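Local coordinates for E3 SUMO-protein ligase SIZ1 (Saccharomyces cerevisiae, PDB 3I2D) that acts as an E3 ligase that promotes attachment of SUMO to septins and PCNA, using an SP-RING zinc finger that engages the E2 enzyme UBC9, at residues R78-L83 with G199-M204; S71-I76 with N155-K160. One frame throughout, in Å; residues are numbered along the deposited sequence.

Contact 1: residues R78-L83 with G199-M204; sequences RLIPEL and GYIVEM
An antiparallel strand pair at the margin of one of the two sheets of the PINIT domain joins Arg-78, Leu-79 and Ile-80 to Gly-199, Tyr-200 and Ile-201. Strand 74-90 is outermost and strand 195-204 lies inside it; the axes of the paired segments approach to 4.6 Å. Arg-78 and Ile-201 form a hydrogen-bonded pair: Arg-78 N reaches Ile-201 O at 3.2 Å, and Ile-201 N returns to Arg-78 O at 2.8 Å. Ile-80 N continues the ladder to Gly-199 O. Then a type I turn from Ile-80 to Leu-83 bends the outer strand toward the domain's other sheet, and a weak bond from Gly-199 N to Leu-83 O, 3.0 Å long and bent to 123°, ends the series. With no side chain on Gly-199, Leu-83 CD1 settles 3.8 Å from Gly-199 CA. The side chains of Ile-80 and Ile-201 cross at about a right angle, Ile-80 CD1 being 4.1 Å from Ile-201 CG1.

The two faces of the pair differ. On one, Ile-201 packs on helix 104-111, and the Arg-78 guanidinium turns to a salt bridge with Asp-106 of that helix. On the other, Leu-79 has CG anti to the backbone N and beside the carbonyl carbon (chi1 173°). Its CB and CD1 both lie against the CE2 side of the Tyr-200 ring, CD1 obliquely, while Arg-78 O lies in the ring plane at its edge.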
loop_
_atom_site.group_PDB
_atom_site.type_symbol
_atom_site.label_atom_id
_atom_site.label_comp_id
_atom_site.label_asym_id
_atom_site.label_seq_id
_atom_site.Cartn_x
_atom_site.Cartn_y
_atom_site.Cartn_z
ATOM N N ARG A 78 -4.669 -16.421 -2.972
ATOM C CA ARG A 78 -4.869 -17.530 -3.903
ATOM C C ARG A 78 -5.056 -17.054 -5.323
ATOM O O ARG A 78 -5.605 -15.982 -5.558
ATOM C CB ARG A 78 -6.121 -18.318 -3.532
ATOM C CG ARG A 78 -5.997 -19.817 -3.672
ATOM C CD ARG A 78 -5.569 -20.440 -2.350
ATOM N NE ARG A 78 -6.363 -19.928 -1.230
ATOM C CZ ARG A 78 -7.696 -19.946 -1.173
ATOM N NH1 ARG A 78 -8.410 -20.454 -2.174
ATOM N NH2 ARG A 78 -8.318 -19.447 -0.108
ATOM N N LEU A 79 -4.605 -17.858 -6.273
ATOM C CA LEU A 79 -4.792 -17.525 -7.675
ATOM C C LEU A 79 -5.952 -18.352 -8.198
ATOM O O LEU A 79 -5.967 -19.564 -8.018
ATOM C CB LEU A 79 -3.559 -17.873 -8.518
ATOM C CG LEU A 79 -3.859 -17.676 -10.021
ATOM C CD1 LEU A 79 -3.060 -16.504 -10.579
ATOM C CD2 LEU A 79 -3.541 -18.939 -10.788
ATOM N N ILE A 80 -6.932 -17.703 -8.813
ATOM C CA ILE A 80 -8.049 -18.422 -9.422
ATOM C C ILE A 80 -7.465 -18.719 -10.810
ATOM O O ILE A 80 -7.509 -17.885 -11.716
ATOM C CB ILE A 80 -9.295 -17.533 -9.511
ATOM C CG1 ILE A 80 -9.791 -17.223 -8.103
ATOM C CG2 ILE A 80 -10.382 -18.235 -10.283
ATOM C CD1 ILE A 80 -11.035 -16.390 -8.095
ATOM N N PRO A 81 -6.923 -19.938 -10.982
ATOM C CA PRO A 81 -6.272 -20.482 -12.181
ATOM C C PRO A 81 -6.916 -20.172 -13.515
ATOM O O PRO A 81 -6.237 -19.765 -14.459
ATOM C CB PRO A 81 -6.220 -21.973 -11.890
ATOM C CG PRO A 81 -7.505 -22.188 -11.172
ATOM C CD PRO A 81 -7.517 -21.038 -10.195
ATOM N N GLU A 82 -8.227 -20.357 -13.588
ATOM C CA GLU A 82 -8.967 -20.111 -14.812
ATOM C C GLU A 82 -8.965 -18.637 -15.247
ATOM O O GLU A 82 -9.099 -18.337 -16.427
ATOM C CB GLU A 82 -10.398 -20.626 -14.634
ATOM C CG GLU A 82 -10.631 -21.295 -13.280
ATOM C CD GLU A 82 -11.752 -22.325 -13.308
ATOM O OE1 GLU A 82 -11.579 -23.368 -13.982
ATOM O OE2 GLU A 82 -12.802 -22.092 -12.661
ATOM N N LEU A 83 -8.805 -17.725 -14.290
ATOM C CA LEU A 83 -8.789 -16.283 -14.565
ATOM C C LEU A 83 -7.405 -15.785 -14.975
ATOM O O LEU A 83 -6.739 -15.068 -14.230
ATOM C CB LEU A 83 -9.246 -15.508 -13.330
ATOM C CG LEU A 83 -10.553 -14.741 -13.439
ATOM C CD1 LEU A 83 -10.809 -13.996 -12.141
ATOM C CD2 LEU A 83 -10.471 -13.771 -14.601
ATOM N N GLY A 199 -6.223 -13.318 -11.866
ATOM C CA GLY A 199 -7.304 -13.156 -10.916
ATOM C C GLY A 199 -6.790 -13.709 -9.609
ATOM O O GLY A 199 -6.333 -14.845 -9.553
ATOM N N TYR A 200 -6.825 -12.903 -8.560
ATOM C CA TYR A 200 -6.344 -13.342 -7.255
ATOM C C TYR A 200 -7.356 -13.014 -6.172
ATOM O O TYR A 200 -8.011 -11.959 -6.215
ATOM C CB TYR A 200 -5.051 -12.619 -6.854
ATOM C CG TYR A 200 -3.792 -12.977 -7.611
ATOM C CD1 TYR A 200 -3.114 -12.016 -8.361
ATOM C CD2 TYR A 200 -3.221 -14.241 -7.502
ATOM C CE1 TYR A 200 -1.889 -12.302 -8.975
ATOM C CE2 TYR A 200 -2.000 -14.534 -8.111
ATOM C CZ TYR A 200 -1.341 -13.559 -8.843
ATOM O OH TYR A 200 -0.125 -13.843 -9.425
ATOM N N ILE A 201 -7.488 -13.926 -5.209
ATOM C CA ILE A 201 -8.334 -13.674 -4.052
ATOM C C ILE A 201 -7.286 -13.042 -3.141
ATOM O O ILE A 201 -6.254 -13.653 -2.854
ATOM C CB ILE A 201 -8.868 -14.971 -3.398
ATOM C CG1 ILE A 201 -10.009 -15.549 -4.227
ATOM C CG2 ILE A 201 -9.406 -14.671 -2.019
ATOM C CD1 ILE A 201 -10.539 -16.847 -3.696
ATOM N N VAL A 202 -7.518 -11.804 -2.732
ATOM C CA VAL A 202 -6.566 -11.121 -1.874
ATOM C C VAL A 202 -7.216 -10.796 -0.549
ATOM O O VAL A 202 -8.447 -10.705 -0.441
ATOM C CB VAL A 202 -6.067 -9.789 -2.506
ATOM C CG1 VAL A 202 -5.500 -10.044 -3.919
ATOM C CG2 VAL A 202 -7.210 -8.780 -2.552
ATOM N N GLU A 203 -6.381 -10.622 0.460
ATOM C CA GLU A 203 -6.882 -10.287 1.768
ATOM C C GLU A 203 -6.682 -8.803 2.020
ATOM O O GLU A 203 -5.568 -8.288 1.915
ATOM C CB GLU A 203 -6.156 -11.087 2.857
ATOM C CG GLU A 203 -6.729 -10.822 4.258
ATOM C CD GLU A 203 -5.998 -11.554 5.372
ATOM O OE1 GLU A 203 -6.073 -12.803 5.418
ATOM O OE2 GLU A 203 -5.352 -10.873 6.201
ATOM N N MET A 204 -7.773 -8.124 2.348
ATOM C CA MET A 204 -7.731 -6.707 2.651
ATOM C C MET A 204 -6.980 -6.545 3.957
ATOM O O MET A 204 -7.310 -7.211 4.943
ATOM C CB MET A 204 -9.138 -6.163 2.859
ATOM C CG MET A 204 -10.059 -6.280 1.680
ATOM S SD MET A 204 -9.597 -5.095 0.439
ATOM C CE MET A 204 -8.259 -5.999 -0.385
#

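Contact 2: residues S71-I76 with N155-K160; sequences SPFYKI and NIRGFK
Arg-157 and Phe-159, from the long loop between strands 150-151 and 169-170, reach the type I turn of Ser-71 to Tyr-74 that leads into the PINIT edge strand 74-90. Their contact is made by side chains from the loop, since the nearest pair of CA atoms, Phe-73 and Gly-158, is still 8.9 Å apart.

In the first shell, Arg-157 NH2 donates to Phe-73 O over 2.7 Å, but the bond is weak, bent to 129° at the hydrogen. The stronger partner of the same NH2 is Ile-205 O, which links the loop to the chain just past strand 195-204. The arginine starts with CG anti to its backbone N (chi1 -171°), and bends at chi2 and chi3 follow. Phe-73 O lies near the guanidinium plane, at its edge. The planes of the Phe-73 ring and the Arg-157 guanidinium are turned 70° from each other, and Arg-157 NH2 also comes within 3.4 Å of Phe-73 CB. The second side chain, Phe-159, points its CZ end at the turn, meeting both Ser-71 OG and Tyr-74 CE2. Phe-159 CZ lies 3.6 Å from Tyr-74 CE2, the two rings meeting obliquely with centroids 5.8 Å apart, and the hydroxyl of Ser-71 sits at the edge of the phenylalanine ring, in its plane.

Farther out, Phe-73 and Arg-157 also touch Leu-284 of helix 276-285, which falls in the predicted SP-RING region, so the contact stands where the PINIT domain meets the zinc-finger part. Within the turn, Phe-73 N makes a weak ST-turn bond to Ser-71 OG, while Ser-71 CB rests over one face of the Tyr-74 ring, 4.0 Å above its plane and offset toward the rim.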
loop_
_atom_site.group_PDB
_atom_site.type_symbol
_atom_site.label_atom_id
_atom_site.label_comp_id
_atom_site.label_asym_id
_atom_site.label_seq_id
_atom_site.Cartn_x
_atom_site.Cartn_y
_atom_site.Cartn_z
ATOM N N SER A 71 1.693 -4.011 -1.974
ATOM C CA SER A 71 1.140 -2.937 -1.188
ATOM C C SER A 71 0.847 -3.591 0.143
ATOM O O SER A 71 0.381 -4.732 0.195
ATOM C CB SER A 71 -0.162 -2.438 -1.786
ATOM O OG SER A 71 -0.746 -1.471 -0.934
ATOM N N PRO A 72 1.136 -2.896 1.242
ATOM C CA PRO A 72 0.855 -3.504 2.541
ATOM C C PRO A 72 -0.642 -3.523 2.845
ATOM O O PRO A 72 -1.050 -4.043 3.886
ATOM C CB PRO A 72 1.633 -2.618 3.506
ATOM C CG PRO A 72 1.553 -1.273 2.847
ATOM C CD PRO A 72 1.824 -1.604 1.399
ATOM N N PHE A 73 -1.457 -2.979 1.936
ATOM C CA PHE A 73 -2.911 -2.927 2.137
ATOM C C PHE A 73 -3.717 -4.116 1.631
ATOM O O PHE A 73 -4.920 -4.205 1.863
ATOM C CB PHE A 73 -3.487 -1.622 1.578
ATOM C CG PHE A 73 -3.070 -0.422 2.356
ATOM C CD1 PHE A 73 -2.170 0.497 1.823
ATOM C CD2 PHE A 73 -3.517 -0.247 3.660
ATOM C CE1 PHE A 73 -1.717 1.566 2.574
ATOM C CE2 PHE A 73 -3.070 0.824 4.426
ATOM C CZ PHE A 73 -2.168 1.732 3.883
ATOM N N TYR A 74 -3.064 -5.019 0.919
ATOM C CA TYR A 74 -3.737 -6.219 0.473
ATOM C C TYR A 74 -2.672 -7.286 0.271
ATOM O O TYR A 74 -1.515 -6.981 -0.017
ATOM C CB TYR A 74 -4.573 -5.955 -0.780
ATOM C CG TYR A 74 -3.833 -5.435 -1.989
ATOM C CD1 TYR A 74 -2.920 -6.242 -2.676
ATOM C CD2 TYR A 74 -4.096 -4.158 -2.491
ATOM C CE1 TYR A 74 -2.293 -5.795 -3.833
ATOM C CE2 TYR A 74 -3.475 -3.702 -3.643
ATOM C CZ TYR A 74 -2.572 -4.524 -4.310
ATOM O OH TYR A 74 -1.925 -4.066 -5.436
ATOM N N LYS A 75 -3.050 -8.539 0.467
ATOM C CA LYS A 75 -2.106 -9.632 0.347
ATOM C C LYS A 75 -2.665 -10.679 -0.600
ATOM O O LYS A 75 -3.769 -11.193 -0.388
ATOM C CB LYS A 75 -1.870 -10.232 1.736
ATOM C CG LYS A 75 -0.613 -11.066 1.897
ATOM C CD LYS A 75 -0.368 -11.387 3.373
ATOM C CE LYS A 75 -0.299 -10.098 4.206
ATOM N NZ LYS A 75 0.002 -10.303 5.660
ATOM N N ILE A 76 -1.910 -10.977 -1.655
ATOM C CA ILE A 76 -2.337 -11.970 -2.630
ATOM C C ILE A 76 -2.291 -13.327 -1.936
ATOM O O ILE A 76 -1.232 -13.776 -1.489
ATOM C CB ILE A 76 -1.424 -11.951 -3.862
ATOM C CG1 ILE A 76 -1.648 -10.652 -4.632
ATOM C CG2 ILE A 76 -1.706 -13.144 -4.739
ATOM C CD1 ILE A 76 -0.750 -10.494 -5.842
ATOM N N ASN A 155 -13.025 1.369 -9.478
ATOM C CA ASN A 155 -13.100 1.814 -8.096
ATOM C C ASN A 155 -12.976 0.676 -7.076
ATOM O O ASN A 155 -13.812 -0.237 -7.029
ATOM C CB ASN A 155 -14.416 2.563 -7.876
ATOM C CG ASN A 155 -14.206 3.967 -7.343
ATOM O OD1 ASN A 155 -13.841 4.159 -6.182
ATOM N ND2 ASN A 155 -14.425 4.962 -8.200
ATOM N N ILE A 156 -11.911 0.737 -6.276
ATOM C CA ILE A 156 -11.665 -0.238 -5.226
ATOM C C ILE A 156 -11.433 0.526 -3.934
ATOM O O ILE A 156 -11.486 1.759 -3.920
ATOM C CB ILE A 156 -10.453 -1.137 -5.529
ATOM C CG1 ILE A 156 -9.248 -0.299 -5.951
ATOM C CG2 ILE A 156 -10.822 -2.124 -6.608
ATOM C CD1 ILE A 156 -8.062 -1.151 -6.348
ATOM N N ARG A 157 -11.187 -0.210 -2.856
ATOM C CA ARG A 157 -10.986 0.368 -1.537
ATOM C C ARG A 157 -10.272 1.717 -1.456
ATOM O O ARG A 157 -10.888 2.726 -1.097
ATOM C CB ARG A 157 -10.271 -0.624 -0.631
ATOM C CG ARG A 157 -10.231 -0.159 0.798
ATOM C CD ARG A 157 -10.251 -1.328 1.719
ATOM N NE ARG A 157 -8.955 -1.614 2.322
ATOM C CZ ARG A 157 -7.853 -1.932 1.655
ATOM N NH1 ARG A 157 -7.856 -2.000 0.325
ATOM N NH2 ARG A 157 -6.759 -2.235 2.336
ATOM N N GLY A 158 -8.978 1.754 -1.751
ATOM C CA GLY A 158 -8.293 3.032 -1.668
ATOM C C GLY A 158 -7.727 3.418 -3.008
ATOM O O GLY A 158 -8.453 3.502 -3.993
ATOM N N PHE A 159 -6.423 3.659 -3.040
ATOM C CA PHE A 159 -5.729 4.007 -4.269
ATOM C C PHE A 159 -6.511 4.972 -5.142
ATOM O O PHE A 159 -6.649 4.748 -6.342
ATOM C CB PHE A 159 -5.436 2.727 -5.046
ATOM C CG PHE A 159 -4.830 1.652 -4.200
ATOM C CD1 PHE A 159 -5.635 0.775 -3.493
ATOM C CD2 PHE A 159 -3.446 1.548 -4.070
ATOM C CE1 PHE A 159 -5.072 -0.192 -2.668
ATOM C CE2 PHE A 159 -2.873 0.586 -3.247
ATOM C CZ PHE A 159 -3.688 -0.284 -2.545
ATOM N N LYS A 160 -7.011 6.055 -4.557
ATOM C CA LYS A 160 -7.793 6.992 -5.344
ATOM C C LYS A 160 -6.899 7.952 -6.120
ATOM O O LYS A 160 -7.350 8.646 -7.025
ATOM C CB LYS A 160 -8.787 7.757 -4.451
ATOM C CG LYS A 160 -8.148 8.713 -3.503
ATOM C CD LYS A 160 -9.111 9.813 -3.067
ATOM C CE LYS A 160 -10.165 9.330 -2.084
ATOM N NZ LYS A 160 -10.731 10.505 -1.353
#

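Both contacts lie in the PINIT domain, their centres 14 Å apart, and use strand 74-90. Along the chain the segments alternate: 71-76, 78-83, 155-160, 199-204. Contact 2 includes the turn at the start of the edge strand; the first segment of contact 1 follows its first segment after a single residue, Gln-77, where that strand pairs with 195-204. The pairing carries over from one to the other, with Glu-203 N probably hydrogen-bonded to Lys-75 O at 2.8 Å, and Met-204 SD packing against Arg-157 NH1. Neither contact touches the zinc site, but contact 2 reaches helix 276-285. The edge strand thus runs from the junction with the SP-RING part into the body of the PINIT sheet.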